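Cell cycle serine/threonine-protein kinase CDC5/MSD2 (Saccharomyces cerevisiae, PDB 6MF4) phosphorylates serine and threonine residues of cell-cycle proteins to drive mitotic exit, its polo-box domain, the part crystallised here, serving in substrate recognition. Local coordinates at residues Val103-Gln114 with Val170-Met178. Numbering follows the deposited sequence.
Sequences VDYSNKHGFSYQ and VVDFFAKYM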
loop_
_atom_site.group_PDB
_atom_site.type_symbol
_atom_site.label_atom_id
_atom_site.label_comp_id
_atom_site.label_asym_id
_atom_site.label_seq_id
_atom_site.Cartn_x
_atom_site.Cartn_y
_atom_site.Cartn_z
ATOM N N VAL A 103 0.017 1.986 13.130
ATOM C CA VAL A 103 0.262 2.820 14.292
ATOM C C VAL A 103 1.574 3.574 14.112
ATOM O O VAL A 103 2.565 3.022 13.627
ATOM C CB VAL A 103 0.274 1.979 15.589
ATOM C CG1 VAL A 103 1.455 1.014 15.612
ATOM C CG2 VAL A 103 0.278 2.880 16.815
ATOM N N ASP A 104 1.553 4.848 14.494
ATOM C CA ASP A 104 2.649 5.772 14.229
ATOM C C ASP A 104 3.105 6.425 15.532
ATOM O O ASP A 104 2.801 7.587 15.806
ATOM C CB ASP A 104 2.206 6.825 13.206
ATOM C CG ASP A 104 3.357 7.644 12.663
ATOM O OD1 ASP A 104 4.528 7.245 12.841
ATOM O OD2 ASP A 104 3.084 8.690 12.039
ATOM N N TYR A 105 3.815 5.645 16.340
ATOM C CA TYR A 105 4.401 6.122 17.581
ATOM C C TYR A 105 5.771 6.734 17.319
ATOM O O TYR A 105 6.426 6.409 16.325
ATOM C CB TYR A 105 4.539 4.984 18.586
ATOM C CG TYR A 105 3.243 4.403 19.118
ATOM C CD1 TYR A 105 2.168 5.216 19.464
ATOM C CD2 TYR A 105 3.111 3.035 19.304
ATOM C CE1 TYR A 105 0.995 4.672 19.971
ATOM C CE2 TYR A 105 1.945 2.485 19.805
ATOM C CZ TYR A 105 0.892 3.304 20.137
ATOM O OH TYR A 105 -0.264 2.744 20.639
ATOM N N SER A 106 6.202 7.603 18.229
ATOM C CA SER A 106 7.499 8.263 18.130
ATOM C C SER A 106 8.576 7.576 18.957
ATOM O O SER A 106 9.767 7.824 18.753
ATOM C CB SER A 106 7.389 9.714 18.594
ATOM O OG SER A 106 7.033 9.758 19.969
ATOM N N ASN A 107 8.161 6.727 19.893
ATOM C CA ASN A 107 9.066 6.244 20.934
ATOM C C ASN A 107 9.275 4.735 20.965
ATOM O O ASN A 107 9.698 4.196 21.985
ATOM C CB ASN A 107 8.554 6.696 22.304
ATOM C CG ASN A 107 7.217 6.071 22.666
ATOM O OD1 ASN A 107 6.381 5.812 21.801
ATOM N ND2 ASN A 107 7.015 5.818 23.957
ATOM N N LYS A 108 9.002 4.057 19.855
ATOM C CA LYS A 108 9.105 2.601 19.815
ATOM C C LYS A 108 9.999 2.114 18.669
ATOM O O LYS A 108 9.988 0.932 18.320
ATOM C CB LYS A 108 7.704 1.991 19.705
ATOM C CG LYS A 108 6.804 2.309 20.900
ATOM C CD LYS A 108 7.308 1.665 22.190
ATOM C CE LYS A 108 6.364 1.946 23.357
ATOM N NZ LYS A 108 6.893 1.482 24.673
ATOM N N HIS A 109 10.770 3.041 18.102
ATOM C CA HIS A 109 11.767 2.750 17.067
ATOM C C HIS A 109 11.189 2.192 15.775
ATOM O O HIS A 109 11.875 1.484 15.038
ATOM C CB HIS A 109 12.820 1.785 17.615
ATOM C CG HIS A 109 13.650 2.382 18.702
ATOM N ND1 HIS A 109 13.312 2.287 20.033
ATOM C CD2 HIS A 109 14.784 3.122 18.650
ATOM C CE1 HIS A 109 14.210 2.926 20.758
ATOM N NE2 HIS A 109 15.113 3.441 19.944
ATOM N N GLY A 110 9.940 2.528 15.478
ATOM C CA GLY A 110 9.390 2.162 14.192
ATOM C C GLY A 110 7.918 2.443 13.984
ATOM O O GLY A 110 7.147 2.594 14.930
ATOM N N PHE A 111 7.564 2.530 12.707
ATOM C CA PHE A 111 6.191 2.580 12.232
ATOM C C PHE A 111 5.760 1.142 12.011
ATOM O O PHE A 111 6.554 0.337 11.527
ATOM C CB PHE A 111 6.123 3.396 10.937
ATOM C CG PHE A 111 4.757 3.492 10.332
ATOM C CD1 PHE A 111 4.263 2.479 9.528
ATOM C CD2 PHE A 111 3.975 4.618 10.540
ATOM C CE1 PHE A 111 3.010 2.580 8.956
ATOM C CE2 PHE A 111 2.723 4.725 9.974
ATOM C CZ PHE A 111 2.237 3.702 9.185
ATOM N N SER A 112 4.524 0.800 12.361
ATOM C CA SER A 112 4.084 -0.581 12.225
ATOM C C SER A 112 2.700 -0.681 11.605
ATOM O O SER A 112 1.873 0.218 11.745
ATOM C CB SER A 112 4.112 -1.274 13.591
ATOM O OG SER A 112 3.814 -2.652 13.469
ATOM N N TYR A 113 2.471 -1.790 10.909
ATOM C CA TYR A 113 1.220 -2.025 10.208
ATOM C C TYR A 113 0.911 -3.512 10.146
ATOM O O TYR A 113 1.813 -4.347 10.223
ATOM C CB TYR A 113 1.286 -1.451 8.792
ATOM C CG TYR A 113 2.456 -1.962 7.983
ATOM C CD1 TYR A 113 3.711 -1.386 8.108
ATOM C CD2 TYR A 113 2.308 -3.027 7.098
ATOM C CE1 TYR A 113 4.788 -1.851 7.370
ATOM C CE2 TYR A 113 3.380 -3.492 6.353
ATOM C CZ TYR A 113 4.616 -2.901 6.499
ATOM O OH TYR A 113 5.685 -3.354 5.766
ATOM N N GLN A 114 -0.373 -3.833 10.024
ATOM C CA GLN A 114 -0.803 -5.201 9.773
ATOM C C GLN A 114 -1.496 -5.244 8.416
ATOM O O GLN A 114 -2.209 -4.309 8.056
ATOM C CB GLN A 114 -1.737 -5.702 10.883
ATOM C CG GLN A 114 -2.116 -7.172 10.733
ATOM C CD GLN A 114 -2.923 -7.702 11.904
ATOM O OE1 GLN A 114 -2.496 -7.625 13.053
ATOM N NE2 GLN A 114 -4.093 -8.256 11.613
ATOM N N VAL A 170 11.552 -5.350 18.820
ATOM C CA VAL A 170 10.603 -4.311 18.443
ATOM C C VAL A 170 9.420 -4.941 17.713
ATOM O O VAL A 170 8.268 -4.578 17.949
ATOM C CB VAL A 170 11.263 -3.235 17.554
ATOM C CG1 VAL A 170 10.222 -2.266 16.981
ATOM C CG2 VAL A 170 12.301 -2.471 18.348
ATOM N N VAL A 171 9.705 -5.887 16.822
ATOM C CA VAL A 171 8.645 -6.572 16.090
ATOM C C VAL A 171 7.718 -7.301 17.065
ATOM O O VAL A 171 6.497 -7.312 16.885
ATOM C CB VAL A 171 9.225 -7.567 15.059
ATOM C CG1 VAL A 171 8.146 -8.513 14.531
ATOM C CG2 VAL A 171 9.858 -6.813 13.902
ATOM N N ASP A 172 8.302 -7.890 18.104
ATOM C CA ASP A 172 7.533 -8.587 19.132
ATOM C C ASP A 172 6.595 -7.626 19.856
ATOM O O ASP A 172 5.442 -7.966 20.135
ATOM C CB ASP A 172 8.477 -9.274 20.128
ATOM C CG ASP A 172 7.737 -9.946 21.269
ATOM O OD1 ASP A 172 7.024 -10.937 20.997
ATOM O OD2 ASP A 172 7.879 -9.495 22.430
ATOM N N PHE A 173 7.086 -6.425 20.152
ATOM C CA PHE A 173 6.253 -5.402 20.770
ATOM C C PHE A 173 5.018 -5.122 19.913
ATOM O O PHE A 173 3.897 -5.068 20.418
ATOM C CB PHE A 173 7.041 -4.104 20.984
ATOM C CG PHE A 173 6.180 -2.936 21.386
ATOM C CD1 PHE A 173 5.881 -2.705 22.717
ATOM C CD2 PHE A 173 5.658 -2.078 20.429
ATOM C CE1 PHE A 173 5.085 -1.642 23.086
ATOM C CE2 PHE A 173 4.856 -1.016 20.792
ATOM C CZ PHE A 173 4.568 -0.796 22.121
ATOM N N PHE A 174 5.221 -4.949 18.613
ATOM C CA PHE A 174 4.110 -4.594 17.740
ATOM C C PHE A 174 3.205 -5.794 17.461
ATOM O O PHE A 174 2.007 -5.623 17.260
ATOM C CB PHE A 174 4.630 -3.977 16.443
ATOM C CG PHE A 174 5.061 -2.546 16.606
ATOM C CD1 PHE A 174 4.126 -1.564 16.892
ATOM C CD2 PHE A 174 6.394 -2.184 16.505
ATOM C CE1 PHE A 174 4.506 -0.250 17.058
ATOM C CE2 PHE A 174 6.781 -0.866 16.669
ATOM C CZ PHE A 174 5.833 0.102 16.944
ATOM N N ALA A 175 3.758 -7.004 17.484
ATOM C CA ALA A 175 2.930 -8.204 17.359
ATOM C C ALA A 175 1.929 -8.279 18.514
ATOM O O ALA A 175 0.756 -8.606 18.316
ATOM C CB ALA A 175 3.798 -9.458 17.317
ATOM N N LYS A 176 2.398 -7.974 19.719
ATOM C CA LYS A 176 1.533 -7.931 20.895
ATOM C C LYS A 176 0.512 -6.810 20.776
ATOM O O LYS A 176 -0.665 -6.993 21.087
ATOM C CB LYS A 176 2.362 -7.749 22.163
ATOM C CG LYS A 176 3.180 -8.971 22.528
ATOM C CD LYS A 176 4.233 -8.652 23.576
ATOM C CE LYS A 176 4.981 -9.911 23.990
ATOM N NZ LYS A 176 6.191 -9.616 24.810
ATOM N N TYR A 177 0.974 -5.648 20.328
ATOM C CA TYR A 177 0.102 -4.503 20.111
ATOM C C TYR A 177 -1.017 -4.811 19.115
ATOM O O TYR A 177 -2.177 -4.459 19.343
ATOM C CB TYR A 177 0.913 -3.305 19.612
ATOM C CG TYR A 177 0.048 -2.149 19.168
ATOM C CD1 TYR A 177 -0.445 -1.235 20.087
ATOM C CD2 TYR A 177 -0.289 -1.982 17.832
ATOM C CE1 TYR A 177 -1.246 -0.182 19.687
ATOM C CE2 TYR A 177 -1.088 -0.939 17.425
ATOM C CZ TYR A 177 -1.565 -0.042 18.354
ATOM O OH TYR A 177 -2.360 1.002 17.943
ATOM N N MET A 178 -0.666 -5.462 18.010
ATOM C CA MET A 178 -1.619 -5.708 16.930
ATOM C C MET A 178 -2.683 -6.748 17.283
ATOM O O MET A 178 -3.787 -6.714 16.738
ATOM C CB MET A 178 -0.878 -6.152 15.667
ATOM C CG MET A 178 -0.066 -5.052 14.998
ATOM S SD MET A 178 -1.052 -3.695 14.348
ATOM C CE MET A 178 0.237 -2.600 13.758
#
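F174 and M178 of helix 170-178 pack on S112 and Q114 of strand 111-114, the two axes crossing at -47° with a closest approach of 9.4 Å. V103 is paired antiparallel with S112 by reciprocal backbone hydrogen bonds, so both residues present side chains to the helix. S112 CB lies over one face of the F174 ring, 3.5 Å from its centroid, a CH-pi contact. With OG anti to the backbone N (chi1 -174°), the hydroxyl lies near the root of that ring while hydrogen-bonding to G121 O. F173 CD2 covers the opposite face of F174, whose rim atom CE1 meets V103 CG1 at 3.6 Å. The other methyl, V103 CG2, touches Y177 OH at 3.4 Å. Y105, in the loop between the paired strands, directs its edge at the face of Y177 in an offset T-shaped pair, planes at 77° and centroids 5.8 Å apart. K108 bends at chi2 and lays its aliphatic chain over one face of F173, CD 4.0 Å from the ring centroid, a second CH-pi contact. M178 bends back so that CE comes to 3.6 Å from S112 OG, while at the end of the strand its CB lies 3.4 Å from Q114 OE1. No hydrogen bond or salt bridge joins the two segments, which together bury 610 Å². The C-terminal helix of polo box 1 thus rests on its antiparallel sheet, as in the polo-box fold, through apolar packing, CH-pi contacts and one edge-to-face aromatic pair, with the S112 hydroxyl satisfied within the sheet.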